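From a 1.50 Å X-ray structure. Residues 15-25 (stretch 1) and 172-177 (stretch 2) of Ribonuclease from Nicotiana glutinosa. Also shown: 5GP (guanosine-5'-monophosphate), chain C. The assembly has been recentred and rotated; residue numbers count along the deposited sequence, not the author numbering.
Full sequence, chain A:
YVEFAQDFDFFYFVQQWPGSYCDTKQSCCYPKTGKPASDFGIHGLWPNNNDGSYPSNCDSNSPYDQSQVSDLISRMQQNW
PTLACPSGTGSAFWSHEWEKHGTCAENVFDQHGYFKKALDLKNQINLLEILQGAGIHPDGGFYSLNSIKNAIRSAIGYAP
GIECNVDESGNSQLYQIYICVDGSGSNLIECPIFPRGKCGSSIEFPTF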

# COMPACT_ATOMS: atom_id res chain seq x y z
N GLN A 15 -0.06 -11.81 -14.84
CA GLN A 15 -0.78 -11.58 -16.09
C GLN A 15 -2.28 -11.61 -15.82
O GLN A 15 -2.76 -12.39 -14.99
CB GLN A 15 -0.43 -12.65 -17.12
CG GLN A 15 1.02 -12.60 -17.58
CD GLN A 15 1.27 -13.53 -18.75
OE1 GLN A 15 0.73 -13.34 -19.84
NE2 GLN A 15 2.09 -14.55 -18.53
N GLN A 16 -3.03 -10.76 -16.53
CA GLN A 16 -4.47 -10.66 -16.35
C GLN A 16 -5.23 -11.10 -17.60
O GLN A 16 -4.75 -10.93 -18.72
CB GLN A 16 -4.87 -9.22 -16.02
CG GLN A 16 -4.49 -8.20 -17.10
CD GLN A 16 -5.05 -6.80 -16.85
OE1 GLN A 16 -5.64 -6.53 -15.80
NE2 GLN A 16 -4.86 -5.90 -17.81
N TRP A 17 -6.40 -11.68 -17.39
CA TRP A 17 -7.25 -12.11 -18.50
C TRP A 17 -8.24 -10.98 -18.76
O TRP A 17 -9.08 -10.68 -17.92
CB TRP A 17 -8.00 -13.39 -18.16
CG TRP A 17 -8.92 -13.80 -19.27
CD1 TRP A 17 -10.28 -13.90 -19.22
CD2 TRP A 17 -8.55 -14.07 -20.62
NE1 TRP A 17 -10.78 -14.21 -20.46
CE2 TRP A 17 -9.74 -14.33 -21.34
CE3 TRP A 17 -7.32 -14.13 -21.31
CZ2 TRP A 17 -9.74 -14.63 -22.71
CZ3 TRP A 17 -7.32 -14.43 -22.67
CH2 TRP A 17 -8.53 -14.68 -23.35
N PRO A 18 -8.16 -10.33 -19.94
CA PRO A 18 -9.08 -9.24 -20.24
C PRO A 18 -10.56 -9.58 -20.12
O PRO A 18 -11.37 -8.74 -19.72
CB PRO A 18 -8.66 -8.81 -21.65
CG PRO A 18 -8.02 -10.03 -22.22
CD PRO A 18 -7.23 -10.57 -21.06
N GLY A 19 -10.92 -10.81 -20.47
CA GLY A 19 -12.32 -11.20 -20.37
C GLY A 19 -12.88 -11.15 -18.96
O GLY A 19 -14.08 -10.99 -18.77
N SER A 20 -12.00 -11.28 -17.97
CA SER A 20 -12.42 -11.25 -16.57
C SER A 20 -12.31 -9.86 -15.95
O SER A 20 -12.90 -9.58 -14.90
CB SER A 20 -11.60 -12.25 -15.75
OG SER A 20 -11.95 -13.58 -16.11
N TYR A 21 -11.52 -8.99 -16.57
CA TYR A 21 -11.39 -7.64 -16.06
C TYR A 21 -12.56 -6.82 -16.58
O TYR A 21 -13.00 -5.86 -15.93
CB TYR A 21 -10.09 -7.00 -16.55
CG TYR A 21 -9.81 -5.63 -15.95
CD1 TYR A 21 -9.12 -5.51 -14.75
CD2 TYR A 21 -10.27 -4.47 -16.57
CE1 TYR A 21 -8.87 -4.26 -14.19
CE2 TYR A 21 -10.03 -3.21 -16.01
CZ TYR A 21 -9.33 -3.12 -14.82
OH TYR A 21 -9.07 -1.88 -14.28
N CYS A 22 -13.08 -7.21 -17.73
CA CYS A 22 -14.17 -6.49 -18.39
C CYS A 22 -15.61 -6.96 -18.24
O CYS A 22 -16.51 -6.36 -18.83
CB CYS A 22 -13.85 -6.38 -19.88
SG CYS A 22 -12.55 -5.19 -20.30
N ASP A 23 -15.85 -8.02 -17.48
CA ASP A 23 -17.22 -8.51 -17.34
C ASP A 23 -17.78 -8.41 -15.92
O ASP A 23 -18.67 -9.18 -15.54
CB ASP A 23 -17.31 -9.96 -17.83
CG ASP A 23 -16.54 -10.92 -16.95
OD1 ASP A 23 -15.76 -10.44 -16.11
OD2 ASP A 23 -16.72 -12.14 -17.11
N THR A 24 -17.26 -7.47 -15.14
CA THR A 24 -17.73 -7.29 -13.77
C THR A 24 -18.74 -6.15 -13.74
O THR A 24 -19.12 -5.62 -14.78
CB THR A 24 -16.58 -6.94 -12.81
OG1 THR A 24 -16.13 -5.60 -13.06
CG2 THR A 24 -15.41 -7.90 -13.00
N LYS A 25 -19.18 -5.78 -12.54
CA LYS A 25 -20.15 -4.70 -12.39
C LYS A 25 -19.49 -3.34 -12.67
O LYS A 25 -20.18 -2.36 -12.94
CB LYS A 25 -20.75 -4.71 -10.98
CG LYS A 25 -21.56 -5.95 -10.67
CD LYS A 25 -22.21 -5.86 -9.30
CE LYS A 25 -23.05 -7.09 -9.00
NZ LYS A 25 -24.12 -7.29 -10.01
N SER A 172 -17.56 -17.29 -10.32
CA SER A 172 -16.14 -17.17 -10.01
C SER A 172 -15.42 -17.42 -11.34
O SER A 172 -15.78 -18.34 -12.07
CB SER A 172 -15.73 -18.23 -8.98
OG SER A 172 -14.36 -18.12 -8.65
N GLN A 173 -14.42 -16.60 -11.65
CA GLN A 173 -13.73 -16.74 -12.92
C GLN A 173 -12.22 -16.56 -12.84
O GLN A 173 -11.70 -15.87 -11.96
CB GLN A 173 -14.30 -15.74 -13.91
CG GLN A 173 -14.21 -14.31 -13.41
CD GLN A 173 -14.85 -13.30 -14.34
OE1 GLN A 173 -14.71 -12.09 -14.15
NE2 GLN A 173 -15.57 -13.78 -15.35
N LEU A 174 -11.52 -17.18 -13.79
CA LEU A 174 -10.06 -17.09 -13.89
C LEU A 174 -9.72 -15.64 -14.21
O LEU A 174 -10.06 -15.14 -15.28
CB LEU A 174 -9.56 -18.00 -15.01
CG LEU A 174 -8.06 -18.01 -15.31
CD1 LEU A 174 -7.30 -18.44 -14.08
CD2 LEU A 174 -7.78 -18.94 -16.48
N TYR A 175 -9.04 -14.97 -13.29
CA TYR A 175 -8.69 -13.56 -13.47
C TYR A 175 -7.21 -13.28 -13.70
O TYR A 175 -6.84 -12.70 -14.72
CB TYR A 175 -9.23 -12.78 -12.26
CG TYR A 175 -8.87 -11.32 -12.21
CD1 TYR A 175 -8.92 -10.53 -13.36
CD2 TYR A 175 -8.52 -10.72 -11.01
CE1 TYR A 175 -8.62 -9.17 -13.30
CE2 TYR A 175 -8.22 -9.37 -10.94
CZ TYR A 175 -8.28 -8.60 -12.09
OH TYR A 175 -7.98 -7.26 -12.02
N GLN A 176 -6.35 -13.68 -12.77
CA GLN A 176 -4.91 -13.45 -12.95
C GLN A 176 -4.10 -14.70 -12.65
O GLN A 176 -4.53 -15.55 -11.86
CB GLN A 176 -4.43 -12.30 -12.06
CG GLN A 176 -5.22 -11.01 -12.22
CD GLN A 176 -4.48 -9.80 -11.68
OE1 GLN A 176 -3.78 -9.11 -12.43
NE2 GLN A 176 -4.61 -9.55 -10.39
N ILE A 177 -2.94 -14.80 -13.28
CA ILE A 177 -2.05 -15.94 -13.08
C ILE A 177 -0.68 -15.42 -12.68
O ILE A 177 -0.12 -14.55 -13.34
CB ILE A 177 -1.98 -16.79 -14.36
CG1 ILE A 177 -3.35 -17.43 -14.61
CG2 ILE A 177 -0.89 -17.87 -14.23
CD1 ILE A 177 -3.41 -18.33 -15.83
P 5GP C . -1.04 -3.15 -8.58
O1P 5GP C . -0.54 -3.03 -7.21
O2P 5GP C . 0.09 -3.29 -9.59
O3P 5GP C . -2.04 -4.35 -8.70
O5' 5GP C . -1.92 -1.86 -9.05
C5' 5GP C . -2.66 -1.85 -10.33
C4' 5GP C . -3.44 -0.55 -10.62
O4' 5GP C . -3.18 -0.20 -12.05
C3' 5GP C . -4.97 -0.55 -10.54
O3' 5GP C . -5.48 -0.32 -9.24
C2' 5GP C . -5.40 0.57 -11.50
O2' 5GP C . -5.44 1.86 -10.86
C1' 5GP C . -4.35 0.49 -12.60
N9 5GP C . -4.72 -0.05 -13.94
C8 5GP C . -4.75 0.59 -15.17
N7 5GP C . -5.02 -0.18 -16.20
C5 5GP C . -5.18 -1.44 -15.59
C6 5GP C . -5.49 -2.70 -16.20
O6 5GP C . -5.68 -2.94 -17.39
N1 5GP C . -5.57 -3.75 -15.23
C2 5GP C . -5.37 -3.57 -13.86
N2 5GP C . -5.50 -4.69 -13.13
N3 5GP C . -5.08 -2.39 -13.29
C4 5GP C . -5.00 -1.37 -14.21
O HOH W 1 2.12 -14.82 -15.35
O HOH W 2 -5.64 -7.53 -13.37

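The two stretches, at least 149 residues apart in sequence wherever they touch, are joined first by antiparallel backbone pairing and then by side chains that continue the contact where stretch 1 leaves the sheet. Gln 15 and Ile 177 form a hydrogen-bonded pair, with Gln 15 N donating to Ile 177 O at 3.1 Å and Ile 177 N to Gln 15 O at 3.0 Å. Gln 16 and Gln 176 follow as a non-hydrogen-bonded pair, and Trp 17 N then reaches Tyr 175 O at 2.9 Å. The same carbonyls also receive CA-H groups: Gln 15 O lies 3.1 Å from Gln 176 CA, and Tyr 175 O lies 3.5 Å from Gln 16 CA.

Side chains alternate across the sheet. On the face of Gln 15 and Ile 177, Gln 15 adopts an m, t conformation, and a water accepts from its NE2 (3.2 Å) while donating to Ile 177 O (3.0 Å). On the face of Gln 16 and Gln 176, Gln 16 has chi1 p and chi2 t, an extended arm that carries its amide to the guanine. With chi3 at 7°, OE1 accepts from 5GP N1 at 2.8 Å and from 5GP N2 at 3.2 Å, while NE2 donates to 5GP O6 at 3.1 Å; an amide suits this place because it presents an acceptor and a donor side by side. A second water donates to Gln 16 OE1 (2.6 Å) and accepts from 5GP N2 (2.9 Å), with weak hydrogen bonds to Tyr 175 OH (2.7 Å) and Gln 176 OE1 (2.6 Å).

Trp 17 occupies the N-cap position of the short helix 18-21, and its backbone O accepts from Ser 20 N at 3.0 Å. Its CB points toward stretch 2, but the t rotamer leads the indole away, leaving CB 3.9 Å from Leu 174 O. That carbonyl is taken by Ser 20, whose CB points toward the strand and whose m rotamer places OG 2.6 Å from Leu 174 O, as donor. The small serine thus tethers the helix to the strand in a buried setting, with its CB 3.9 Å from Tyr 175 CA.

Tyr 175 has the largest area covered by the other stretch, 97 Å². Its CA-to-CB bond points away, yet with chi1 t the end of the side chain comes nearer, and the two tyrosine rings meet edge to edge, Tyr 21 CD1 lying 3.4 Å from Tyr 175 OH. Tyr 21, also t with chi2 at 89°, turns one face to the guanine, with its CE1 3.5 Å from 5GP N1.

Beyond the helix, Gln 173 points toward stretch 1. Its p, t side chain extends to Asp 23, where NE2 donates to OD2 at 2.7 Å with a nearly linear angle of 177°. Asp 23 leaves its backbone sideways, but its p rotamer brings the carboxylate near. Altogether, 494 Å² is buried between the stretches.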